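Local coordinates for M152 protein (Murid herpesvirus 1, PDB 4G59), which is an MHC class I-like viral immunoevasin that probably binds stress-induced RAE-1 ligands of the host and so hinders their recognition by natural killer cells, at residues 44-47 with 48-51; 225-228 with 229-232; 14-17 with 18-21; 132-135 with 136-139. All blocks are in the same frame, centred on the assembly; numbering follows the deposited sequence.

Interaction 1: residues 44-47 with 48-51; sequences SSDI and FRIE
Arg49 reaches back three residues to Asp46 and closes a salt bridge on a single carboxylate oxygen. Its aliphatic part leaves the strand with CG opposite the backbone N, and Arg49 CD comes within 4.2 Å of Asp46 OD2. There the chain bends (chi3 -69°), turning the side of the head group toward that oxygen. Arg49 NE then donates to Asp46 OD2 over 2.9 Å, on the lone pair pointing away from OD1. Arg49 CZ passes 3.4 Å from Asp46 OD2, and Arg49 NH2 gives the second bond to the same OD2 at 3.0 Å. Both nitrogens thus grip one oxygen side-on, OD2 lying in the guanidinium plane; separately, a 75° tilt of the carboxylate plane excludes a coplanar two-oxygen fork. At the other end Arg49 NH1 bonds Glu51 OE2 at 2.9 Å, with N-H...O at 161°. The two acids fix the rotation of the guanidinium and balance its charge, and Lys57 pairs with Glu51 in turn. Beside it, Ile47 and Phe48 both face Ile39 of strand 34-40 in a classic beta bulge. Ile47 packs on Trp168 and Ile175 of helix 161-178, whereas Asp46 and Arg49 touch Met225 of strand 220-225.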
ATOM      1  N   SER B  44      -4.912  15.370   2.951  1.00 32.91           N
ATOM      2  CA  SER B  44      -5.949  14.460   2.425  1.00 35.02           C
ATOM      3  C   SER B  44      -5.371  13.095   2.036  1.00 32.24           C
ATOM      4  O   SER B  44      -4.164  12.952   1.844  1.00 32.00           O
ATOM      5  CB  SER B  44      -6.689  15.079   1.222  1.00 34.12           C
ATOM      6  OG  SER B  44      -6.048  14.812  -0.014  1.00 32.24           O
ATOM      7  N   SER B  45      -6.235  12.092   1.930  1.00 33.55           N
ATOM      8  CA  SER B  45      -5.834  10.821   1.321  1.00 32.05           C
ATOM      9  C   SER B  45      -6.065  11.020  -0.177  1.00 30.74           C
ATOM     10  O   SER B  45      -6.263  12.160  -0.603  1.00 33.26           O
ATOM     11  CB  SER B  45      -6.687   9.690   1.873  1.00 31.81           C
ATOM     12  OG  SER B  45      -8.055   9.985   1.698  1.00 34.79           O
ATOM     13  N   ASP B  46      -6.047   9.980  -1.002  1.00 29.90           N
ATOM     14  CA  ASP B  46      -6.203  10.270  -2.432  1.00 32.73           C
ATOM     15  C   ASP B  46      -7.591  10.782  -2.767  1.00 32.52           C
ATOM     16  O   ASP B  46      -8.615  10.188  -2.373  1.00 33.41           O
ATOM     17  CB  ASP B  46      -5.878   9.082  -3.338  1.00 34.06           C
ATOM     18  CG  ASP B  46      -4.522   8.492  -3.080  1.00 38.36           C
ATOM     19  OD1 ASP B  46      -3.610   9.210  -2.614  1.00 36.27           O
ATOM     20  OD2 ASP B  46      -4.384   7.281  -3.356  1.00 40.99           O
ATOM     21  N   ILE B  47      -7.621  11.903  -3.475  1.00 31.05           N
ATOM     22  CA  ILE B  47      -8.881  12.462  -3.969  1.00 33.41           C
ATOM     23  C   ILE B  47      -9.184  11.918  -5.380  1.00 35.59           C
ATOM     24  O   ILE B  47     -10.345  11.635  -5.742  1.00 29.04           O
ATOM     25  CB  ILE B  47      -8.826  13.992  -3.965  1.00 30.90           C
ATOM     26  CG1 ILE B  47      -8.614  14.496  -2.531  1.00 32.18           C
ATOM     27  CG2 ILE B  47     -10.083  14.594  -4.554  1.00 26.44           C
ATOM     28  CD1 ILE B  47      -8.150  15.979  -2.447  1.00 28.46           C
ATOM     29  N   PHE B  48      -8.127  11.760  -6.175  1.00 35.87           N
ATOM     30  CA  PHE B  48      -8.273  11.141  -7.484  1.00 35.33           C
ATOM     31  C   PHE B  48      -7.260  10.024  -7.635  1.00 37.97           C
ATOM     32  O   PHE B  48      -6.083  10.181  -7.264  1.00 33.45           O
ATOM     33  CB  PHE B  48      -8.087  12.166  -8.586  1.00 36.24           C
ATOM     34  CG  PHE B  48      -8.221  11.594  -9.962  1.00 41.96           C
ATOM     35  CD1 PHE B  48      -9.478  11.286 -10.480  1.00 45.19           C
ATOM     36  CD2 PHE B  48      -7.096  11.367 -10.752  1.00 41.47           C
ATOM     37  CE1 PHE B  48      -9.613  10.757 -11.765  1.00 40.63           C
ATOM     38  CE2 PHE B  48      -7.224  10.837 -12.023  1.00 42.00           C
ATOM     39  CZ  PHE B  48      -8.486  10.532 -12.528  1.00 42.63           C
ATOM     40  N   ARG B  49      -7.714   8.889  -8.164  1.00 38.42           N
ATOM     41  CA  ARG B  49      -6.814   7.767  -8.377  1.00 35.93           C
ATOM     42  C   ARG B  49      -7.224   6.923  -9.566  1.00 38.71           C
ATOM     43  O   ARG B  49      -8.415   6.606  -9.764  1.00 41.63           O
ATOM     44  CB  ARG B  49      -6.679   6.882  -7.125  1.00 33.45           C
ATOM     45  CG  ARG B  49      -5.591   5.801  -7.270  1.00 36.90           C
ATOM     46  CD  ARG B  49      -5.760   4.655  -6.275  1.00 38.43           C
ATOM     47  NE  ARG B  49      -5.501   5.012  -4.873  1.00 38.85           N
ATOM     48  CZ  ARG B  49      -5.722   4.193  -3.835  1.00 42.34           C
ATOM     49  NH1 ARG B  49      -6.225   2.967  -4.027  1.00 36.10           N
ATOM     50  NH2 ARG B  49      -5.453   4.603  -2.593  1.00 32.97           N
ATOM     51  N   ILE B  50      -6.225   6.558 -10.355  1.00 35.96           N
ATOM     52  CA  ILE B  50      -6.408   5.600 -11.427  1.00 38.74           C
ATOM     53  C   ILE B  50      -5.573   4.388 -11.083  1.00 39.64           C
ATOM     54  O   ILE B  50      -4.333   4.484 -11.045  1.00 36.17           O
ATOM     55  CB  ILE B  50      -5.894   6.133 -12.775  1.00 41.47           C
ATOM     56  CG1 ILE B  50      -6.398   7.555 -13.024  1.00 43.02           C
ATOM     57  CG2 ILE B  50      -6.306   5.187 -13.898  1.00 41.23           C
ATOM     58  CD1 ILE B  50      -5.949   8.158 -14.329  1.00 38.51           C
ATOM     59  N   GLU B  51      -6.238   3.258 -10.842  1.00 39.01           N
ATOM     60  CA  GLU B  51      -5.534   2.001 -10.602  1.00 39.13           C
ATOM     61  C   GLU B  51      -4.888   1.493 -11.885  1.00 40.85           C
ATOM     62  O   GLU B  51      -5.317   1.849 -12.985  1.00 42.08           O
ATOM     63  CB  GLU B  51      -6.501   0.947 -10.079  1.00 39.01           C
ATOM     64  CG  GLU B  51      -7.213   1.338  -8.790  1.00 41.74           C
ATOM     65  CD  GLU B  51      -6.311   1.304  -7.576  1.00 40.06           C
ATOM     66  OE1 GLU B  51      -5.084   1.105  -7.735  1.00 45.01           O
ATOM     67  OE2 GLU B  51      -6.835   1.470  -6.459  1.00 39.88           O
TER

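Interaction 2: residues 225-228 with 229-232; sequences MYSG and GRLK
Tyr226 and Ser227 both engage Arg230 at the turn of a tight beta hairpin whose loop connects strand 220-225 to strand 231-238. Met225 and Leu231 flank the turn as an antiparallel non-hydrogen-bonded pair; one residue nearer the loop, Tyr226 N donates to Arg230 O at 2.9 Å. The backbone angles of Ser227, Gly228 and Gly229 are consistent with a type I turn followed by a G1 bulge. Gly229 takes up positive phi (74°), a conformation that glycine adopts without strain. Side chains reinforce the turn. Arg230, bent at chi3, swings its guanidinium back over the loop, where Arg230 NH2 donates to Ser227 OG at 2.9 Å; the oxygen lies in the guanidinium plane, yet the N-H...O angle is only 133°. Gly228 N is a second neighbour at that edge, while Tyr226 CB lies over one face, 4.0 Å from Arg230 NH2. Further along, Lys232 CB meets the edge of the Tyr226 ring, 3.9 Å from CE2. The lysine then curls so that Lys232 CE stands 3.1 Å from Tyr226 OH, a close approach, whereas NZ is poorly angled for a hydrogen bond to that hydroxyl. In the four-stranded antiparallel sheet, 231-238 runs between 196-203 and 220-225, and Leu231 packs on Ser45 and Phe59.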
ATOM      1  N   MET B 225      -9.306   2.511  -0.429  1.00 31.79           N
ATOM      2  CA  MET B 225     -10.202   3.358  -1.214  1.00 31.63           C
ATOM      3  C   MET B 225     -11.018   2.454  -2.126  1.00 37.18           C
ATOM      4  O   MET B 225     -10.449   1.575  -2.794  1.00 38.12           O
ATOM      5  CB  MET B 225      -9.398   4.360  -2.060  1.00 35.61           C
ATOM      6  CG  MET B 225     -10.249   5.516  -2.595  1.00 35.30           C
ATOM      7  SD  MET B 225      -9.316   6.437  -3.831  1.00 28.51           S
ATOM      8  CE  MET B 225      -7.804   6.431  -2.992  1.00 44.88           C
ATOM      9  N   TYR B 226     -12.334   2.644  -2.155  1.00 37.21           N
ATOM     10  CA  TYR B 226     -13.215   1.814  -2.984  1.00 36.95           C
ATOM     11  C   TYR B 226     -13.907   2.601  -4.097  1.00 42.29           C
ATOM     12  O   TYR B 226     -13.710   3.803  -4.225  1.00 40.66           O
ATOM     13  CB  TYR B 226     -14.305   1.143  -2.136  1.00 33.35           C
ATOM     14  CG  TYR B 226     -13.757   0.231  -1.079  1.00 39.10           C
ATOM     15  CD1 TYR B 226     -13.449  -1.085  -1.370  1.00 40.41           C
ATOM     16  CD2 TYR B 226     -13.553   0.686   0.223  1.00 33.41           C
ATOM     17  CE1 TYR B 226     -12.939  -1.916  -0.407  1.00 37.23           C
ATOM     18  CE2 TYR B 226     -13.050  -0.147   1.194  1.00 34.68           C
ATOM     19  CZ  TYR B 226     -12.740  -1.440   0.869  1.00 37.64           C
ATOM     20  OH  TYR B 226     -12.235  -2.275   1.829  1.00 37.29           O
ATOM     21  N   SER B 227     -14.767   1.914  -4.849  1.00 47.77           N
ATOM     22  CA  SER B 227     -15.437   2.468  -6.032  1.00 47.37           C
ATOM     23  C   SER B 227     -16.164   3.814  -5.896  1.00 48.88           C
ATOM     24  O   SER B 227     -15.927   4.731  -6.685  1.00 61.31           O
ATOM     25  CB  SER B 227     -16.392   1.433  -6.664  1.00 44.20           C
ATOM     26  OG  SER B 227     -16.737   0.386  -5.768  1.00 52.96           O
ATOM     27  N   GLY B 228     -17.061   3.942  -4.930  1.00 45.45           N
ATOM     28  CA  GLY B 228     -18.004   5.058  -4.991  1.00 49.12           C
ATOM     29  C   GLY B 228     -17.743   6.233  -4.070  1.00 42.55           C
ATOM     30  O   GLY B 228     -18.664   6.780  -3.483  1.00 45.51           O
ATOM     31  N   GLY B 229     -16.492   6.638  -3.938  1.00 36.12           N
ATOM     32  CA  GLY B 229     -16.175   7.637  -2.941  1.00 38.01           C
ATOM     33  C   GLY B 229     -16.211   7.072  -1.531  1.00 39.20           C
ATOM     34  O   GLY B 229     -16.462   7.797  -0.567  1.00 41.02           O
ATOM     35  N   ARG B 230     -15.943   5.779  -1.399  1.00 38.76           N
ATOM     36  CA  ARG B 230     -15.981   5.138  -0.083  1.00 42.08           C
ATOM     37  C   ARG B 230     -14.574   4.840   0.434  1.00 42.33           C
ATOM     38  O   ARG B 230     -13.749   4.306  -0.310  1.00 38.16           O
ATOM     39  CB  ARG B 230     -16.812   3.858  -0.151  1.00 37.97           C
ATOM     40  CG  ARG B 230     -18.281   4.096  -0.542  1.00 43.01           C
ATOM     41  CD  ARG B 230     -19.018   2.794  -0.770  1.00 46.14           C
ATOM     42  NE  ARG B 230     -18.535   2.100  -1.960  1.00 48.78           N
ATOM     43  CZ  ARG B 230     -18.511   0.778  -2.091  1.00 49.11           C
ATOM     44  NH1 ARG B 230     -18.945   0.007  -1.109  1.00 53.54           N
ATOM     45  NH2 ARG B 230     -18.049   0.226  -3.201  1.00 52.96           N
ATOM     46  N   LEU B 231     -14.296   5.199   1.693  1.00 35.73           N
ATOM     47  CA  LEU B 231     -12.967   4.974   2.288  1.00 32.34           C
ATOM     48  C   LEU B 231     -13.085   4.145   3.542  1.00 32.08           C
ATOM     49  O   LEU B 231     -14.136   4.162   4.209  1.00 38.11           O
ATOM     50  CB  LEU B 231     -12.304   6.273   2.725  1.00 32.80           C
ATOM     51  CG  LEU B 231     -11.751   7.350   1.831  1.00 37.08           C
ATOM     52  CD1 LEU B 231     -12.840   8.241   1.418  1.00 37.14           C
ATOM     53  CD2 LEU B 231     -10.779   8.137   2.668  1.00 43.05           C
ATOM     54  N   LYS B 232     -11.985   3.484   3.897  1.00 30.43           N
ATOM     55  CA  LYS B 232     -11.929   2.666   5.099  1.00 33.19           C
ATOM     56  C   LYS B 232     -10.589   2.856   5.794  1.00 34.34           C
ATOM     57  O   LYS B 232      -9.537   2.687   5.174  1.00 35.41           O
ATOM     58  CB  LYS B 232     -12.127   1.194   4.730  1.00 36.52           C
ATOM     59  CG  LYS B 232     -11.869   0.196   5.840  1.00 36.32           C
ATOM     60  CD  LYS B 232     -12.989  -0.839   5.900  1.00 45.39           C
ATOM     61  CE  LYS B 232     -12.910  -1.920   4.827  1.00 38.71           C
ATOM     62  NZ  LYS B 232     -11.770  -2.833   5.081  1.00 50.60           N
TER

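Interaction 3: residues 14-17 with 18-21; sequences RVDI and CQDL
Asp16 offers both carboxylate oxygens to the chain that follows it. With CG opposite the backbone N (chi1 180°), Asp16 OD1 is brought toward Cys18 N, which donates to it at 3.4 Å; the bond is weak though fairly straight, at 159°. OD2 is modelled with Gln19 NE2 as its donor, but the 2.5 Å between Gln19 NE2 and Asp16 OD2 is too short to be trusted in detail, and the acceptor Gln19 OE1 is only 2.9 Å from the same OD2, so the placement of the amide is doubtful. The two side chains cross at about a right angle, their planes 65° apart. Two backbone carbonyls share a water: it lies 2.8 Å from Ile17 O and 2.7 Å from Gln19 O as a donor, although other acceptors also compete for its protons. Further on, Asp20 O is bonded by Thr22 OG1, close to the start of strand 22-31. On the apolar side Ile17 CG1 lies 4.2 Å from Cys18 SG, and both residues pack on Val176 of helix 161-178. The Cys18 sulfur is covalently bound to Cys172 of that helix. The Asp16 OD1 to Cys18 N contact has the pattern of an Asx turn, here a weak one, and it leads directly into the disulfide that fastens the loop between strands 5-11 and 22-31 to the long helix.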
ATOM      1  N   ARG B  14     -12.095  23.614  14.747  1.00 41.68           N
ATOM      2  CA  ARG B  14     -11.907  23.076  13.401  1.00 43.56           C
ATOM      3  C   ARG B  14     -10.658  23.672  12.751  1.00 41.74           C
ATOM      4  O   ARG B  14     -10.465  24.894  12.776  1.00 45.87           O
ATOM      5  CB  ARG B  14     -13.141  23.309  12.516  1.00 42.80           C
ATOM      6  CG  ARG B  14     -14.227  22.242  12.646  1.00 44.09           C
ATOM      7  CD  ARG B  14     -13.751  20.850  12.196  1.00 46.35           C
ATOM      8  NE  ARG B  14     -14.669  19.801  12.648  1.00 53.23           N
ATOM      9  CZ  ARG B  14     -15.521  19.149  11.861  1.00 47.72           C
ATOM     10  NH1 ARG B  14     -15.568  19.408  10.563  1.00 51.88           N
ATOM     11  NH2 ARG B  14     -16.318  18.223  12.366  1.00 45.51           N
ATOM     12  N   VAL B  15      -9.801  22.813  12.198  1.00 41.38           N
ATOM     13  CA  VAL B  15      -8.627  23.270  11.451  1.00 38.94           C
ATOM     14  C   VAL B  15      -8.946  23.375   9.962  1.00 40.94           C
ATOM     15  O   VAL B  15      -9.437  22.425   9.348  1.00 42.02           O
ATOM     16  CB  VAL B  15      -7.434  22.331  11.624  1.00 40.99           C
ATOM     17  CG1 VAL B  15      -6.233  22.868  10.856  1.00 33.40           C
ATOM     18  CG2 VAL B  15      -7.092  22.132  13.105  1.00 35.76           C
ATOM     19  N   ASP B  16      -8.693  24.540   9.385  1.00 43.23           N
ATOM     20  CA  ASP B  16      -8.897  24.723   7.960  1.00 46.62           C
ATOM     21  C   ASP B  16      -7.633  24.269   7.236  1.00 43.56           C
ATOM     22  O   ASP B  16      -6.600  24.913   7.322  1.00 45.36           O
ATOM     23  CB  ASP B  16      -9.183  26.190   7.651  1.00 46.27           C
ATOM     24  CG  ASP B  16      -9.405  26.447   6.167  1.00 56.32           C
ATOM     25  OD1 ASP B  16      -9.836  25.519   5.429  1.00 54.03           O
ATOM     26  OD2 ASP B  16      -9.160  27.594   5.748  1.00 55.12           O
ATOM     27  N   ILE B  17      -7.723  23.158   6.521  1.00 43.74           N
ATOM     28  CA  ILE B  17      -6.557  22.572   5.871  1.00 48.60           C
ATOM     29  C   ILE B  17      -6.372  23.014   4.426  1.00 44.35           C
ATOM     30  O   ILE B  17      -5.504  22.504   3.739  1.00 51.91           O
ATOM     31  CB  ILE B  17      -6.683  21.064   5.847  1.00 41.81           C
ATOM     32  CG1 ILE B  17      -7.992  20.684   5.161  1.00 36.59           C
ATOM     33  CG2 ILE B  17      -6.650  20.506   7.274  1.00 38.48           C
ATOM     34  CD1 ILE B  17      -8.031  19.263   4.749  1.00 40.37           C
ATOM     35  N   CYS B  18      -7.186  23.953   3.963  1.00 46.61           N
ATOM     36  CA  CYS B  18      -7.194  24.320   2.547  1.00 44.88           C
ATOM     37  C   CYS B  18      -6.321  25.509   2.188  1.00 46.23           C
ATOM     38  O   CYS B  18      -6.262  25.908   1.019  1.00 47.17           O
ATOM     39  CB  CYS B  18      -8.622  24.562   2.075  1.00 46.84           C
ATOM     40  SG  CYS B  18      -9.578  23.058   2.031  1.00 55.24           S
ATOM     41  N   GLN B  19      -5.636  26.074   3.177  1.00 44.85           N
ATOM     42  CA  GLN B  19      -4.670  27.133   2.886  1.00 49.59           C
ATOM     43  C   GLN B  19      -3.318  26.568   2.506  1.00 51.09           C
ATOM     44  O   GLN B  19      -2.973  25.441   2.902  1.00 45.34           O
ATOM     45  CB  GLN B  19      -4.495  28.074   4.073  1.00 51.93           C
ATOM     46  CG  GLN B  19      -5.419  29.266   4.030  1.00 52.23           C
ATOM     47  CD  GLN B  19      -6.660  29.043   4.836  1.00 56.93           C
ATOM     48  OE1 GLN B  19      -6.605  28.968   6.065  1.00 67.30           O
ATOM     49  NE2 GLN B  19      -7.797  28.922   4.156  1.00 56.19           N
ATOM     50  N   ASP B  20      -2.553  27.368   1.762  1.00 53.07           N
ATOM     51  CA  ASP B  20      -1.253  26.951   1.243  1.00 52.64           C
ATOM     52  C   ASP B  20      -1.403  25.632   0.528  1.00 49.11           C
ATOM     53  O   ASP B  20      -0.730  24.659   0.863  1.00 49.93           O
ATOM     54  CB  ASP B  20      -0.209  26.860   2.359  1.00 52.61           C
ATOM     55  CG  ASP B  20       0.163  28.217   2.901  1.00 59.32           C
ATOM     56  OD1 ASP B  20      -0.608  29.171   2.666  1.00 65.78           O
ATOM     57  OD2 ASP B  20       1.219  28.335   3.556  1.00 69.49           O
ATOM     58  N   LEU B  21      -2.320  25.615  -0.436  1.00 48.19           N
ATOM     59  CA  LEU B  21      -2.726  24.385  -1.088  1.00 46.45           C
ATOM     60  C   LEU B  21      -1.525  23.782  -1.801  1.00 50.72           C
ATOM     61  O   LEU B  21      -0.746  24.488  -2.456  1.00 50.77           O
ATOM     62  CB  LEU B  21      -3.910  24.621  -2.038  1.00 42.82           C
ATOM     63  CG  LEU B  21      -4.586  23.376  -2.631  1.00 45.44           C
ATOM     64  CD1 LEU B  21      -6.062  23.558  -2.813  1.00 47.10           C
ATOM     65  CD2 LEU B  21      -3.976  23.017  -3.970  1.00 46.62           C
TER
HETATM   66  O   HOH W   1      -2.882  23.114   4.319  1.00 34.02           O

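Interaction 4: residues 132-135 with 136-139; sequences GSPP and YSPD
The Tyr136 ring meets the carbonyl group of Pro135 obliquely, and CD2 makes the closest approach, 3.2 Å from Pro135 C. The same CD2 also touches the pyrrolidine of Pro135, at 3.7 Å from CB. A second ring takes a hydroxyl as its neighbour: Ser137 OG lies 3.6 Å from Pro134 CB and at similar distances from CG and CD, which places the oxygen over the Pro134 ring and not beyond one corner. That hydroxyl donates to Pro134 O. The modelled separation of Ser137 OG and Pro134 O, 2.4 Å, is too short for its length to be taken literally, but the direction of the bond is clear because the carbonyl can only accept. Ser137 OG sits between the backbone N and the carbonyl carbon (chi1 54°), which turns it back across the bend. The CA atoms of Pro134 and Ser137 are 5.9 Å apart, as in a beta turn with Pro135 and Tyr136 at its corners. Tyr136 packs on backbone of the other protein of the assembly, and Pro135 touches one of its polar side chains. Within the chain, both prolines rest on Arg93, and the bend leads from strand 128-130 of the large antiparallel sheet toward helix 142-148.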
ATOM      1  N   GLY B 132      19.980   8.482  -3.207  1.00 50.94           N
ATOM      2  CA  GLY B 132      20.181   7.044  -3.197  1.00 50.88           C
ATOM      3  C   GLY B 132      20.512   6.433  -4.553  1.00 48.88           C
ATOM      4  O   GLY B 132      20.416   7.093  -5.590  1.00 47.75           O
ATOM      5  N   SER B 133      20.915   5.163  -4.540  1.00 53.16           N
ATOM      6  CA  SER B 133      21.132   4.409  -5.774  1.00 49.72           C
ATOM      7  C   SER B 133      20.288   3.135  -5.755  1.00 49.64           C
ATOM      8  O   SER B 133      20.125   2.516  -4.701  1.00 50.18           O
ATOM      9  CB  SER B 133      22.612   4.066  -5.965  1.00 50.37           C
ATOM     10  OG  SER B 133      22.932   3.925  -7.348  1.00 52.04           O
ATOM     11  N   PRO B 134      19.729   2.763  -6.916  1.00 45.39           N
ATOM     12  CA  PRO B 134      18.925   1.542  -7.066  1.00 51.48           C
ATOM     13  C   PRO B 134      19.786   0.277  -7.071  1.00 57.07           C
ATOM     14  O   PRO B 134      20.750   0.196  -7.843  1.00 58.04           O
ATOM     15  CB  PRO B 134      18.242   1.722  -8.433  1.00 49.82           C
ATOM     16  CG  PRO B 134      18.423   3.167  -8.788  1.00 50.31           C
ATOM     17  CD  PRO B 134      19.671   3.620  -8.112  1.00 46.16           C
ATOM     18  N   PRO B 135      19.427  -0.701  -6.220  1.00 57.76           N
ATOM     19  CA  PRO B 135      20.139  -1.941  -5.882  1.00 51.27           C
ATOM     20  C   PRO B 135      20.719  -2.793  -7.018  1.00 60.56           C
ATOM     21  O   PRO B 135      21.818  -3.334  -6.859  1.00 66.22           O
ATOM     22  CB  PRO B 135      19.076  -2.736  -5.134  1.00 56.90           C
ATOM     23  CG  PRO B 135      18.318  -1.697  -4.418  1.00 55.93           C
ATOM     24  CD  PRO B 135      18.249  -0.516  -5.353  1.00 53.05           C
ATOM     25  N   TYR B 136      20.011  -2.976  -8.119  1.00 61.64           N
ATOM     26  CA  TYR B 136      20.603  -3.813  -9.161  1.00 56.97           C
ATOM     27  C   TYR B 136      20.759  -3.035 -10.464  1.00 59.07           C
ATOM     28  O   TYR B 136      20.199  -3.397 -11.504  1.00 62.17           O
ATOM     29  CB  TYR B 136      19.823  -5.126  -9.318  1.00 58.82           C
ATOM     30  CG  TYR B 136      20.165  -6.119  -8.231  1.00 58.31           C
ATOM     31  CD1 TYR B 136      20.848  -7.286  -8.517  1.00 63.95           C
ATOM     32  CD2 TYR B 136      19.839  -5.867  -6.906  1.00 62.37           C
ATOM     33  CE1 TYR B 136      21.178  -8.188  -7.510  1.00 67.47           C
ATOM     34  CE2 TYR B 136      20.165  -6.757  -5.893  1.00 65.23           C
ATOM     35  CZ  TYR B 136      20.834  -7.919  -6.199  1.00 64.17           C
ATOM     36  OH  TYR B 136      21.157  -8.804  -5.192  1.00 57.89           O
ATOM     37  N   SER B 137      21.530  -1.954 -10.389  1.00 54.36           N
ATOM     38  CA  SER B 137      21.719  -1.068 -11.529  1.00 62.07           C
ATOM     39  C   SER B 137      23.198  -0.745 -11.780  1.00 65.50           C
ATOM     40  O   SER B 137      23.607   0.422 -11.723  1.00 61.56           O
ATOM     41  CB  SER B 137      20.937   0.223 -11.307  1.00 54.59           C
ATOM     42  OG  SER B 137      21.290   0.812 -10.068  1.00 51.54           O
ATOM     43  N   PRO B 138      24.006  -1.774 -12.076  1.00 65.23           N
ATOM     44  CA  PRO B 138      25.435  -1.495 -12.242  1.00 74.14           C
ATOM     45  C   PRO B 138      25.712  -0.795 -13.575  1.00 65.98           C
ATOM     46  O   PRO B 138      26.618   0.035 -13.663  1.00 65.23           O
ATOM     47  CB  PRO B 138      26.059  -2.891 -12.213  1.00 77.39           C
ATOM     48  CG  PRO B 138      24.989  -3.792 -12.770  1.00 74.64           C
ATOM     49  CD  PRO B 138      23.672  -3.187 -12.344  1.00 68.47           C
ATOM     50  N   ASP B 139      24.918  -1.124 -14.589  1.00 67.13           N
ATOM     51  CA  ASP B 139      25.065  -0.547 -15.920  1.00 69.57           C
ATOM     52  C   ASP B 139      24.506   0.871 -16.047  1.00 67.55           C
ATOM     53  O   ASP B 139      24.744   1.535 -17.057  1.00 66.62           O
ATOM     54  CB  ASP B 139      24.394  -1.444 -16.964  1.00 72.50           C
ATOM     55  CG  ASP B 139      25.077  -2.791 -17.105  1.00 81.73           C
ATOM     56  OD1 ASP B 139      26.329  -2.833 -17.059  1.00 76.81           O
ATOM     57  OD2 ASP B 139      24.354  -3.802 -17.265  1.00 74.94           O
TER

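Overall arrangement
Interactions 1 and 2 join directly, their centres about 10 Å apart. Met225 CE packs 3.3 Å from Asp46 CB, and Ser45 OG lies 3.4 Å from Leu231 CD2, so the hairpin of residues 225-232 rests against the bulged strand of the MHC-like platform. Lys57 serves both, bonding Glu51 and the carbonyl of Met225. Interaction 3 approaches interaction 1 to about 5 Å between nearest atoms without touching; helix 161-178 packs on both. Interaction 4 is remote, with its centre about 30 Å from that of interaction 1 and about 40 Å from that of interaction 3, and touches the partner protein. The glycans lie apart: Phe48 and Ile17 are about 12 and 10 Å from bound sugars.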